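IroE protein (Escherichia coli, PDB 2GZS) hydrolyses the trilactone of enterobactin and its glucosylated salmochelin forms, preferring the iron-free siderophores and usually cutting once to leave linear trimers. Local coordinates at residues Ser8-Phe13 and Asp60-Leu66; Thr31-Thr36 and Thr70-Ile74; Pro39-Ile45 and Leu136-Arg140; Pro44-Met48 and Ala129-Glu133. All coordinates share one frame; numbering follows the deposited sequence.

Contact 1. Residues Ser8-Phe13 and Asp60-Leu66; sequences SVFYHF and DELLKQL
Phe10 lies flat against the backbone of helix 60-66 where Lys64 leaves it. Lys64 CA sits 3.8 Å from the centroid of the Phe10 ring and only 10° off its normal, a CH-pi contact over the middle of the face. The lysine side chain runs alongside the phenylalanine, both pointing the same way, with Lys64 CB 3.5 Å from Phe10 CZ before the chain leads its amine away from the contact. At the root of the side chain, Phe10 CB packs on Leu63 CB. Leu63 has four neighbours in 8-13; its CD2 branch stands over one face of the Tyr11 ring, offset toward the rim and 4.0 Å from the centroid, while its CD1 branch meets the edge of Phe13 at CZ and lies 3.6 Å from Ser8 OG. Tyr11 crosses Leu66 at about a right angle, its OH 3.7 Å from Leu66 CD1; the hydroxyl itself is hydrogen-bonded to the carbonyl of Pro72.

The polar link is at the start of the helix. Ser8 OG donates to Asp60 OD1 at 2.6 Å, reaching the syn side of the carboxylate from 27° out of its plane. With chi1 at 171°, OG swings clear of its own backbone N and can also accept from Phe10 N at 3.0 Å, so one hydroxyl ties the loop to itself and to the helix. That second bond closes an ST turn, which leads the chain into strand 11-19, the outermost strand of the chain's alpha/beta-hydrolase sheet, here packed by helix 60-66.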
loop_
_atom_site.group_PDB
_atom_site.type_symbol
_atom_site.label_atom_id
_atom_site.label_comp_id
_atom_site.label_asym_id
_atom_site.label_seq_id
_atom_site.Cartn_x
_atom_site.Cartn_y
_atom_site.Cartn_z
ATOM N N SER A 8 -6.898 18.831 10.758
ATOM C CA SER A 8 -7.448 19.281 9.497
ATOM C C SER A 8 -8.955 19.488 9.639
ATOM O O SER A 8 -9.637 18.755 10.399
ATOM C CB SER A 8 -7.168 18.313 8.356
ATOM O OG SER A 8 -7.873 18.650 7.199
ATOM N N VAL A 9 -9.465 20.491 8.895
ATOM C CA VAL A 9 -10.912 20.597 8.986
ATOM C C VAL A 9 -11.588 19.434 8.319
ATOM O O VAL A 9 -12.766 19.147 8.495
ATOM C CB VAL A 9 -11.385 21.924 8.346
ATOM C CG1 VAL A 9 -11.071 23.093 9.222
ATOM C CG2 VAL A 9 -10.713 22.115 6.972
ATOM N N PHE A 10 -10.901 18.651 7.439
ATOM C CA PHE A 10 -11.541 17.615 6.685
ATOM C C PHE A 10 -11.507 16.214 7.350
ATOM O O PHE A 10 -12.307 15.378 7.027
ATOM C CB PHE A 10 -10.799 17.533 5.316
ATOM C CG PHE A 10 -11.119 18.753 4.413
ATOM C CD1 PHE A 10 -12.358 18.867 3.850
ATOM C CD2 PHE A 10 -10.110 19.694 4.238
ATOM C CE1 PHE A 10 -12.610 19.983 3.032
ATOM C CE2 PHE A 10 -10.348 20.811 3.444
ATOM C CZ PHE A 10 -11.607 20.926 2.905
ATOM N N TYR A 11 -10.547 16.049 8.250
ATOM C CA TYR A 11 -10.200 14.730 8.804
ATOM C C TYR A 11 -9.670 14.897 10.224
ATOM O O TYR A 11 -9.107 15.912 10.584
ATOM C CB TYR A 11 -9.039 14.096 8.006
ATOM C CG TYR A 11 -9.331 13.242 6.830
ATOM C CD1 TYR A 11 -9.746 13.778 5.607
ATOM C CD2 TYR A 11 -9.224 11.842 6.888
ATOM C CE1 TYR A 11 -10.051 13.054 4.466
ATOM C CE2 TYR A 11 -9.523 11.103 5.746
ATOM C CZ TYR A 11 -9.919 11.670 4.541
ATOM O OH TYR A 11 -10.215 10.926 3.423
ATOM N N HIS A 12 -9.842 13.882 11.067
ATOM C CA HIS A 12 -9.244 13.863 12.397
ATOM C C HIS A 12 -8.300 12.655 12.497
ATOM O O HIS A 12 -8.508 11.660 11.852
ATOM C CB HIS A 12 -10.269 13.747 13.526
ATOM C CG HIS A 12 -11.325 12.712 13.515
ATOM N ND1 HIS A 12 -12.407 12.729 12.685
ATOM C CD2 HIS A 12 -11.479 11.580 14.266
ATOM C CE1 HIS A 12 -13.221 11.699 12.880
ATOM N NE2 HIS A 12 -12.638 11.004 13.838
ATOM N N PHE A 13 -7.325 12.799 13.344
ATOM C CA PHE A 13 -6.233 11.812 13.338
ATOM C C PHE A 13 -5.986 11.243 14.713
ATOM O O PHE A 13 -6.136 11.913 15.717
ATOM C CB PHE A 13 -4.955 12.551 12.955
ATOM C CG PHE A 13 -4.994 13.161 11.588
ATOM C CD1 PHE A 13 -4.469 12.478 10.520
ATOM C CD2 PHE A 13 -5.586 14.430 11.426
ATOM C CE1 PHE A 13 -4.521 13.069 9.270
ATOM C CE2 PHE A 13 -5.620 14.994 10.162
ATOM C CZ PHE A 13 -5.105 14.311 9.090
ATOM N N ASP A 60 -3.945 19.533 2.994
ATOM C CA ASP A 60 -5.380 19.810 2.981
ATOM C C ASP A 60 -5.942 19.774 1.559
ATOM O O ASP A 60 -7.130 19.430 1.461
ATOM C CB ASP A 60 -5.678 21.163 3.657
ATOM C CG ASP A 60 -5.957 21.134 5.144
ATOM O OD1 ASP A 60 -6.212 20.063 5.738
ATOM O OD2 ASP A 60 -5.919 22.228 5.777
ATOM N N GLU A 61 -5.188 20.152 0.511
ATOM C CA GLU A 61 -5.779 20.121 -0.834
ATOM C C GLU A 61 -6.165 18.683 -1.196
ATOM O O GLU A 61 -7.209 18.473 -1.761
ATOM C CB GLU A 61 -4.917 20.605 -2.019
ATOM C CG GLU A 61 -5.534 20.421 -3.387
ATOM C CD GLU A 61 -5.097 19.472 -4.478
ATOM O OE1 GLU A 61 -4.405 18.423 -4.258
ATOM O OE2 GLU A 61 -5.478 19.753 -5.686
ATOM N N LEU A 62 -5.347 17.660 -0.894
ATOM C CA LEU A 62 -5.751 16.302 -1.165
ATOM C C LEU A 62 -6.963 15.895 -0.323
ATOM O O LEU A 62 -7.872 15.328 -0.880
ATOM C CB LEU A 62 -4.554 15.338 -0.896
ATOM C CG LEU A 62 -4.906 13.847 -1.122
ATOM C CD1 LEU A 62 -5.221 13.423 -2.515
ATOM C CD2 LEU A 62 -3.712 13.035 -0.612
ATOM N N LEU A 63 -6.925 16.244 0.966
ATOM C CA LEU A 63 -8.089 15.871 1.796
ATOM C C LEU A 63 -9.408 16.504 1.319
ATOM O O LEU A 63 -10.376 15.775 1.369
ATOM C CB LEU A 63 -7.756 16.229 3.243
ATOM C CG LEU A 63 -6.482 15.556 3.845
ATOM C CD1 LEU A 63 -6.341 15.933 5.331
ATOM C CD2 LEU A 63 -6.515 14.043 3.673
ATOM N N LYS A 64 -9.290 17.753 0.868
ATOM C CA LYS A 64 -10.463 18.427 0.288
ATOM C C LYS A 64 -10.976 17.672 -0.907
ATOM O O LYS A 64 -12.141 17.368 -1.059
ATOM C CB LYS A 64 -10.044 19.859 -0.029
ATOM C CG LYS A 64 -11.114 20.629 -0.817
ATOM C CD LYS A 64 -10.560 22.045 -1.025
ATOM C CE LYS A 64 -11.417 22.896 -1.938
ATOM N NZ LYS A 64 -11.007 22.835 -3.373
ATOM N N GLN A 65 -10.055 17.267 -1.823
ATOM C CA GLN A 65 -10.511 16.582 -3.022
ATOM C C GLN A 65 -11.123 15.199 -2.756
ATOM O O GLN A 65 -12.055 14.702 -3.304
ATOM C CB GLN A 65 -9.329 16.474 -4.027
ATOM C CG GLN A 65 -9.728 15.896 -5.376
ATOM C CD GLN A 65 -10.704 16.831 -6.141
ATOM O OE1 GLN A 65 -10.466 18.042 -6.080
ATOM N NE2 GLN A 65 -11.698 16.256 -6.776
ATOM N N LEU A 66 -10.463 14.464 -1.797
ATOM C CA LEU A 66 -11.061 13.208 -1.363
ATOM C C LEU A 66 -12.478 13.329 -0.840
ATOM O O LEU A 66 -13.325 12.474 -1.030
ATOM C CB LEU A 66 -10.190 12.569 -0.248
ATOM C CG LEU A 66 -8.772 12.155 -0.692
ATOM C CD1 LEU A 66 -8.039 11.598 0.535
ATOM C CD2 LEU A 66 -8.732 11.130 -1.794
#

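Contact 2. Residues Thr31-Thr36 and Thr70-Ile74; sequences TAVPNT and TPPVI
Ala32 and Ile74 form an antiparallel hydrogen-bonded pair between strands 26-34 and 73-79, in the part of the alpha/beta-hydrolase sheet where the antiparallel strands give way to the parallel ones. Ala32 N donates to Ile74 O at 2.8 Å and Ile74 N returns the bond to Ala32 O at 2.9 Å; both donors lie in the carbonyl planes. On the same face the two CB atoms touch.

Past this pair no further backbone bond joins 31-36 to 70-74, and proline rings meet instead. Starting from its CB, Pro34 meets Pro71 CG at 3.8 Å; its CG lies near two carbonyl oxygens, 3.5 Å from Pro71 O and 3.6 Å from Pro72 O; its CD reaches Val73 CG2 at 3.9 Å. With an alanine for Pro34, CG and CD are gone, which would probably open a gap beside Val73 CG2 and leave the Pro71 and Pro72 carbonyls without that apolar neighbour.

Val73 uses its other branch on Thr31, the side chains crossing obliquely. Val73 CG1 lies anti to its backbone N (chi1 175°), which brings it to Thr31 CG2. Thr36 crosses the Pro71 ring at about a right angle, with Thr36 OG1 3.5 Å from Pro71 CG.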
loop_
_atom_site.group_PDB
_atom_site.type_symbol
_atom_site.label_atom_id
_atom_site.label_comp_id
_atom_site.label_asym_id
_atom_site.label_seq_id
_atom_site.Cartn_x
_atom_site.Cartn_y
_atom_site.Cartn_z
ATOM N N THR A 31 -4.055 6.902 11.959
ATOM C CA THR A 31 -5.361 6.683 11.366
ATOM C C THR A 31 -6.040 8.030 11.116
ATOM O O THR A 31 -6.214 8.800 12.083
ATOM C CB THR A 31 -6.240 5.774 12.234
ATOM O OG1 THR A 31 -5.554 4.518 12.423
ATOM C CG2 THR A 31 -7.529 5.400 11.520
ATOM N N ALA A 32 -6.375 8.363 9.889
ATOM C CA ALA A 32 -7.030 9.585 9.489
ATOM C C ALA A 32 -8.459 9.229 9.128
ATOM O O ALA A 32 -8.709 8.485 8.197
ATOM C CB ALA A 32 -6.316 10.287 8.315
ATOM N N VAL A 33 -9.442 9.777 9.894
ATOM C CA VAL A 33 -10.855 9.464 9.691
ATOM C C VAL A 33 -11.546 10.709 9.118
ATOM O O VAL A 33 -11.318 11.792 9.695
ATOM C CB VAL A 33 -11.544 9.080 11.009
ATOM C CG1 VAL A 33 -13.009 8.817 10.796
ATOM C CG2 VAL A 33 -10.907 7.828 11.661
ATOM N N PRO A 34 -12.319 10.598 8.071
ATOM C CA PRO A 34 -12.998 11.784 7.515
ATOM C C PRO A 34 -13.937 12.418 8.559
ATOM O O PRO A 34 -14.512 11.722 9.383
ATOM C CB PRO A 34 -13.794 11.222 6.367
ATOM C CG PRO A 34 -13.066 9.938 5.974
ATOM C CD PRO A 34 -12.634 9.363 7.300
ATOM N N ASN A 35 -14.020 13.740 8.484
ATOM C CA ASN A 35 -14.995 14.438 9.339
ATOM C C ASN A 35 -16.331 14.522 8.676
ATOM O O ASN A 35 -17.274 14.971 9.328
ATOM C CB ASN A 35 -14.461 15.843 9.634
ATOM C CG ASN A 35 -13.375 15.824 10.663
ATOM O OD1 ASN A 35 -13.053 14.754 11.224
ATOM N ND2 ASN A 35 -12.791 16.963 11.011
ATOM N N THR A 36 -16.427 14.180 7.408
ATOM C CA THR A 36 -17.755 14.072 6.770
ATOM C C THR A 36 -18.258 12.666 7.047
ATOM O O THR A 36 -17.540 11.666 7.244
ATOM C CB THR A 36 -17.615 14.507 5.323
ATOM O OG1 THR A 36 -16.632 13.765 4.602
ATOM C CG2 THR A 36 -16.992 15.921 5.313
ATOM N N THR A 70 -16.130 9.963 -1.980
ATOM C CA THR A 70 -16.283 9.210 -0.742
ATOM C C THR A 70 -14.955 9.155 0.015
ATOM O O THR A 70 -14.180 8.238 -0.261
ATOM C CB THR A 70 -16.755 7.788 -1.075
ATOM O OG1 THR A 70 -17.995 7.902 -1.815
ATOM C CG2 THR A 70 -17.109 6.988 0.168
ATOM N N PRO A 71 -14.611 10.071 0.883
ATOM C CA PRO A 71 -13.260 10.116 1.477
ATOM C C PRO A 71 -13.034 8.846 2.261
ATOM O O PRO A 71 -13.856 8.314 3.009
ATOM C CB PRO A 71 -13.220 11.389 2.343
ATOM C CG PRO A 71 -14.665 11.628 2.666
ATOM C CD PRO A 71 -15.429 11.209 1.414
ATOM N N PRO A 72 -11.814 8.285 2.078
ATOM C CA PRO A 72 -11.493 7.062 2.816
ATOM C C PRO A 72 -10.887 7.306 4.186
ATOM O O PRO A 72 -10.260 8.348 4.396
ATOM C CB PRO A 72 -10.400 6.421 1.879
ATOM C CG PRO A 72 -9.695 7.644 1.361
ATOM C CD PRO A 72 -10.755 8.680 1.115
ATOM N N VAL A 73 -11.003 6.285 5.038
ATOM C CA VAL A 73 -10.065 6.199 6.158
ATOM C C VAL A 73 -8.635 5.904 5.634
ATOM O O VAL A 73 -8.525 5.061 4.720
ATOM C CB VAL A 73 -10.505 5.146 7.167
ATOM C CG1 VAL A 73 -9.553 4.873 8.308
ATOM C CG2 VAL A 73 -11.877 5.608 7.787
ATOM N N ILE A 74 -7.679 6.611 6.193
ATOM C CA ILE A 74 -6.286 6.434 5.717
ATOM C C ILE A 74 -5.507 5.874 6.891
ATOM O O ILE A 74 -5.487 6.451 7.997
ATOM C CB ILE A 74 -5.712 7.783 5.313
ATOM C CG1 ILE A 74 -6.626 8.528 4.315
ATOM C CG2 ILE A 74 -4.309 7.576 4.803
ATOM C CD1 ILE A 74 -6.008 9.840 3.863
#

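Contact 3. Residues Pro39-Ile45 and Leu136-Arg140; sequences PASGYPI and LNIDR
Ala40 offers its carbonyl to the side chain of Asn137: ND2 donates to Ala40 O at 3.1 Å, with the acceptor in the amide plane but the donor well above the plane of the carbonyl. Asn137 CG lies anti to the backbone N (chi1 -174°), which carries the amide to the type I turn Pro39-Gly42. Next, Ser41 faces Asp139 through water 1, which accepts from Ser41 OG and donates to Asp139 OD2 and Gly42 O; Asp139 OD1 accepts from Gln141 N. Gly42 CA then passes 3.2 Å from Asn137 O; a CB would run into the backbone of Ile138 and Asp139.

At Tyr43 the strands pair in parallel with Ile138: Tyr43 N donates to Asn137 O at 2.8 Å, and Tyr43 O accepts from Asp139 N at 2.7 Å. Ile45 follows, crossing Ile138 at about a right angle with its CG2 3.7 Å from Ile138 CG2 and CD1 4.0 Å from Ile138 CD1. Replacing Ile138 by a serine would probably open a gap and leave CG2 and CD1 of Ile45 less firmly packed.

Tyr43 OH bonds to Thr36 O; Ile45 and Ile138 also touch Val73. Strand 138-139, which follows helix 117-132, lies beside the start of strand 43-48, itself neighboured by strand 73-79.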
loop_
_atom_site.group_PDB
_atom_site.type_symbol
_atom_site.label_atom_id
_atom_site.label_comp_id
_atom_site.label_asym_id
_atom_site.label_seq_id
_atom_site.Cartn_x
_atom_site.Cartn_y
_atom_site.Cartn_z
ATOM N N PRO A 39 -20.637 6.811 4.215
ATOM C CA PRO A 39 -21.830 6.232 3.569
ATOM C C PRO A 39 -22.403 5.145 4.458
ATOM O O PRO A 39 -21.718 4.613 5.333
ATOM C CB PRO A 39 -21.277 5.630 2.293
ATOM C CG PRO A 39 -19.874 6.083 2.155
ATOM C CD PRO A 39 -19.404 6.659 3.446
ATOM N N ALA A 40 -23.690 4.733 4.253
ATOM C CA ALA A 40 -24.198 3.715 5.165
ATOM C C ALA A 40 -23.421 2.420 5.162
ATOM O O ALA A 40 -23.226 1.664 6.108
ATOM C CB ALA A 40 -25.654 3.422 4.763
ATOM N N SER A 41 -22.840 2.107 3.970
ATOM C CA SER A 41 -22.076 0.850 3.933
ATOM C C SER A 41 -20.650 1.033 4.498
ATOM O O SER A 41 -19.935 0.038 4.616
ATOM C CB SER A 41 -22.070 0.317 2.490
ATOM O OG SER A 41 -21.914 1.452 1.613
ATOM N N GLY A 42 -20.280 2.255 4.853
ATOM C CA GLY A 42 -18.996 2.437 5.560
ATOM C C GLY A 42 -17.969 3.160 4.683
ATOM O O GLY A 42 -18.119 3.305 3.484
ATOM N N TYR A 43 -16.918 3.628 5.390
ATOM C CA TYR A 43 -15.822 4.261 4.671
ATOM C C TYR A 43 -14.956 3.218 3.922
ATOM O O TYR A 43 -14.764 2.161 4.508
ATOM C CB TYR A 43 -14.924 4.993 5.626
ATOM C CG TYR A 43 -15.442 6.183 6.439
ATOM C CD1 TYR A 43 -15.763 7.361 5.795
ATOM C CD2 TYR A 43 -15.498 5.986 7.820
ATOM C CE1 TYR A 43 -16.227 8.442 6.576
ATOM C CE2 TYR A 43 -15.940 7.061 8.602
ATOM C CZ TYR A 43 -16.275 8.200 7.932
ATOM O OH TYR A 43 -16.702 9.228 8.781
ATOM N N PRO A 44 -14.530 3.577 2.722
ATOM C CA PRO A 44 -13.404 2.779 2.142
ATOM C C PRO A 44 -12.214 3.013 3.043
ATOM O O PRO A 44 -12.156 3.997 3.775
ATOM C CB PRO A 44 -13.153 3.446 0.818
ATOM C CG PRO A 44 -14.312 4.338 0.525
ATOM C CD PRO A 44 -14.882 4.672 1.860
ATOM N N ILE A 45 -11.178 2.117 2.954
ATOM C CA ILE A 45 -10.043 2.357 3.829
ATOM C C ILE A 45 -8.762 1.949 3.084
ATOM O O ILE A 45 -8.813 0.892 2.433
ATOM C CB ILE A 45 -10.167 1.589 5.175
ATOM C CG1 ILE A 45 -9.037 1.909 6.160
ATOM C CG2 ILE A 45 -10.345 0.067 4.957
ATOM C CD1 ILE A 45 -9.278 1.337 7.586
ATOM N N LEU A 136 -15.060 1.927 13.943
ATOM C CA LEU A 136 -15.352 2.635 12.687
ATOM C C LEU A 136 -16.259 1.808 11.793
ATOM O O LEU A 136 -16.240 0.579 11.726
ATOM C CB LEU A 136 -14.061 2.940 11.893
ATOM C CG LEU A 136 -13.061 3.866 12.567
ATOM C CD1 LEU A 136 -11.787 3.966 11.731
ATOM C CD2 LEU A 136 -13.685 5.230 12.803
ATOM N N ASN A 137 -17.127 2.519 11.052
ATOM C CA ASN A 137 -17.911 1.849 10.039
ATOM C C ASN A 137 -17.066 1.783 8.740
ATOM O O ASN A 137 -17.004 2.799 8.056
ATOM C CB ASN A 137 -19.239 2.541 9.729
ATOM C CG ASN A 137 -20.109 1.769 8.774
ATOM O OD1 ASN A 137 -19.988 0.561 8.512
ATOM N ND2 ASN A 137 -21.086 2.480 8.193
ATOM N N ILE A 138 -16.511 0.598 8.537
ATOM C CA ILE A 138 -15.608 0.389 7.393
ATOM C C ILE A 138 -16.289 -0.491 6.365
ATOM O O ILE A 138 -16.881 -1.508 6.758
ATOM C CB ILE A 138 -14.326 -0.298 7.890
ATOM C CG1 ILE A 138 -13.538 0.551 8.872
ATOM C CG2 ILE A 138 -13.499 -0.689 6.644
ATOM C CD1 ILE A 138 -13.159 1.905 8.303
ATOM N N ASP A 139 -16.227 -0.086 5.103
ATOM C CA ASP A 139 -16.719 -0.918 4.026
ATOM C C ASP A 139 -15.646 -1.956 3.668
ATOM O O ASP A 139 -14.675 -1.581 2.972
ATOM C CB ASP A 139 -17.037 -0.112 2.785
ATOM C CG ASP A 139 -17.721 -0.959 1.731
ATOM O OD1 ASP A 139 -17.662 -2.197 1.775
ATOM O OD2 ASP A 139 -18.351 -0.374 0.835
ATOM N N ARG A 140 -15.884 -3.140 4.152
ATOM C CA ARG A 140 -14.761 -4.103 4.035
ATOM C C ARG A 140 -14.493 -4.461 2.597
ATOM O O ARG A 140 -13.373 -4.826 2.208
ATOM C CB ARG A 140 -14.965 -5.337 4.924
ATOM C CG ARG A 140 -14.744 -4.992 6.384
ATOM C CD ARG A 140 -15.263 -6.118 7.271
ATOM N NE ARG A 140 -14.915 -5.926 8.679
ATOM C CZ ARG A 140 -15.184 -6.847 9.615
ATOM N NH1 ARG A 140 -15.810 -7.967 9.265
ATOM N NH2 ARG A 140 -14.839 -6.634 10.883
HETATM O O HOH W 1 -18.953 2.236 1.103
HETATM O O HOH W 2 -20.151 -2.549 4.038
HETATM O O HOH W 3 -19.909 -2.156 6.468
#

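Contact 4. Residues Pro44-Met48 and Ala129-Glu133; sequences PILYM and APKVE
Helix 117-132 packs on strand 43-48 of the central sheet, and a tyrosine-glutamate hydrogen bond joins the segment 129-133 to the strand. Tyr47 OH donates to Glu133 OE2 at 2.6 Å. The oxygen lies at the edge of the ring, near its plane, whereas the carboxylate is turned 45° from the ring; the hydroxyl meets OE2 on the anti side, 20° out of the carboxylate plane. Glu133 gets there with its chain extended beyond CG, and its CG comes close to the same hydroxyl on the way. The other carboxylate oxygen, OE1, forms a salt bridge with Arg143 of the adjacent strand 143-148, so the two oxygens reach two strands. A positive charge so close is likely to keep the glutamate ionised.

In an alpha/beta-hydrolase fold the sheet is sandwiched between helices, and here the helix stands off from the strand: the nearest CA atoms, those of Tyr47 and Ala129, are 8.5 Å apart, a distance bridged mainly by the side chains of Tyr47 and Glu133. With CG anti to the carbonyl carbon (chi1 -74°), Tyr47 sends its ring across to the helix. Ala129 CB sits 3.3 Å from Tyr47 OH and 3.7 Å from Tyr47 CZ. From the following turn, Val132 brings its CG2 branch to 3.6 Å from Tyr47 OH and also touches CE1 of that ring. Two residues earlier in the strand, Ile45 crosses Glu133 obliquely; its CD1 lies 3.9 Å from Glu133 CG.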
loop_
_atom_site.group_PDB
_atom_site.type_symbol
_atom_site.label_atom_id
_atom_site.label_comp_id
_atom_site.label_asym_id
_atom_site.label_seq_id
_atom_site.Cartn_x
_atom_site.Cartn_y
_atom_site.Cartn_z
ATOM N N PRO A 44 -14.530 3.577 2.722
ATOM C CA PRO A 44 -13.404 2.779 2.142
ATOM C C PRO A 44 -12.214 3.013 3.043
ATOM O O PRO A 44 -12.156 3.997 3.775
ATOM C CB PRO A 44 -13.153 3.446 0.818
ATOM C CG PRO A 44 -14.312 4.338 0.525
ATOM C CD PRO A 44 -14.882 4.672 1.860
ATOM N N ILE A 45 -11.178 2.117 2.954
ATOM C CA ILE A 45 -10.043 2.357 3.829
ATOM C C ILE A 45 -8.762 1.949 3.084
ATOM O O ILE A 45 -8.813 0.892 2.433
ATOM C CB ILE A 45 -10.167 1.589 5.175
ATOM C CG1 ILE A 45 -9.037 1.909 6.160
ATOM C CG2 ILE A 45 -10.345 0.067 4.957
ATOM C CD1 ILE A 45 -9.278 1.337 7.586
ATOM N N LEU A 46 -7.724 2.788 3.177
ATOM C CA LEU A 46 -6.507 2.461 2.423
ATOM C C LEU A 46 -5.356 2.410 3.434
ATOM O O LEU A 46 -5.111 3.403 4.116
ATOM C CB LEU A 46 -6.299 3.521 1.354
ATOM C CG LEU A 46 -5.094 3.199 0.416
ATOM C CD1 LEU A 46 -5.183 1.885 -0.323
ATOM C CD2 LEU A 46 -4.928 4.359 -0.561
ATOM N N TYR A 47 -4.696 1.258 3.510
ATOM C CA TYR A 47 -3.523 1.016 4.326
ATOM C C TYR A 47 -2.265 1.343 3.496
ATOM O O TYR A 47 -2.240 0.840 2.343
ATOM C CB TYR A 47 -3.496 -0.453 4.776
ATOM C CG TYR A 47 -4.527 -0.753 5.876
ATOM C CD1 TYR A 47 -4.116 -0.785 7.202
ATOM C CD2 TYR A 47 -5.837 -0.952 5.497
ATOM C CE1 TYR A 47 -5.036 -1.046 8.244
ATOM C CE2 TYR A 47 -6.741 -1.213 6.535
ATOM C CZ TYR A 47 -6.329 -1.258 7.836
ATOM O OH TYR A 47 -7.287 -1.517 8.836
HETATM N N MSE A 48 -1.388 2.160 4.008
HETATM C CA MSE A 48 -0.300 2.703 3.205
HETATM C C MSE A 48 1.035 2.496 3.903
HETATM O O MSE A 48 1.235 2.873 5.047
HETATM C CB MSE A 48 -0.544 4.233 3.032
HETATM C CG MSE A 48 -1.946 4.398 2.345
HETATM SE SE MSE A 48 -2.265 6.236 1.765
HETATM C CE MSE A 48 -1.544 6.477 3.508
ATOM N N ALA A 129 -4.600 -3.887 11.719
ATOM C CA ALA A 129 -5.890 -3.571 11.064
ATOM C C ALA A 129 -7.042 -3.788 12.054
ATOM O O ALA A 129 -7.903 -2.892 12.150
ATOM C CB ALA A 129 -6.018 -4.364 9.761
ATOM N N PRO A 130 -7.142 -4.901 12.773
ATOM C CA PRO A 130 -8.291 -5.096 13.673
ATOM C C PRO A 130 -8.361 -4.028 14.744
ATOM O O PRO A 130 -9.477 -3.727 15.217
ATOM C CB PRO A 130 -8.058 -6.467 14.317
ATOM C CG PRO A 130 -7.223 -7.194 13.292
ATOM C CD PRO A 130 -6.304 -6.115 12.756
ATOM N N LYS A 131 -7.226 -3.520 15.155
ATOM C CA LYS A 131 -7.234 -2.494 16.182
ATOM C C LYS A 131 -7.685 -1.183 15.563
ATOM O O LYS A 131 -8.572 -0.522 16.135
ATOM C CB LYS A 131 -5.829 -2.410 16.799
ATOM C CG LYS A 131 -5.618 -1.264 17.779
ATOM C CD LYS A 131 -6.792 -1.223 18.732
ATOM C CE LYS A 131 -6.778 -2.266 19.826
ATOM N NZ LYS A 131 -8.015 -2.260 20.669
ATOM N N VAL A 132 -7.095 -0.744 14.437
ATOM C CA VAL A 132 -7.431 0.614 13.999
ATOM C C VAL A 132 -8.852 0.647 13.399
ATOM O O VAL A 132 -9.412 1.775 13.386
ATOM C CB VAL A 132 -6.375 1.171 13.022
ATOM C CG1 VAL A 132 -4.968 1.131 13.626
ATOM C CG2 VAL A 132 -6.434 0.390 11.729
ATOM N N GLU A 133 -9.456 -0.449 12.967
ATOM C CA GLU A 133 -10.817 -0.438 12.461
ATOM C C GLU A 133 -11.882 -0.504 13.567
ATOM O O GLU A 133 -13.072 -0.296 13.250
ATOM C CB GLU A 133 -10.988 -1.653 11.509
ATOM C CG GLU A 133 -10.229 -1.349 10.201
ATOM C CD GLU A 133 -10.500 -2.380 9.129
ATOM O OE1 GLU A 133 -11.498 -3.163 9.098
ATOM O OE2 GLU A 133 -9.651 -2.503 8.173
#

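Overall arrangement
All four contacts reach one mixed sheet. Contacts 1 and 2, with centres about 8 Å apart, belong to its antiparallel end: strand 11-19 neighbours strand 26-34, and Tyr11 and His12 of contact 1 bond to Pro72 and Asn35 of contact 2. Strand 73-79 then carries contact 2 to strand 43-48, which contacts 3 and 4 share through Pro44 and Ile45; their centres are about 10 Å apart. Contact 1 lies about 17 Å from both, centre to centre, touching neither. Along the chain, 8-13, 31-36, 39-45 and 44-48 come before their partners 60-66, 70-74, 136-140 and 129-133, so distant stretches are knitted into one scaffold, away from the catalytic Ser149 and His247.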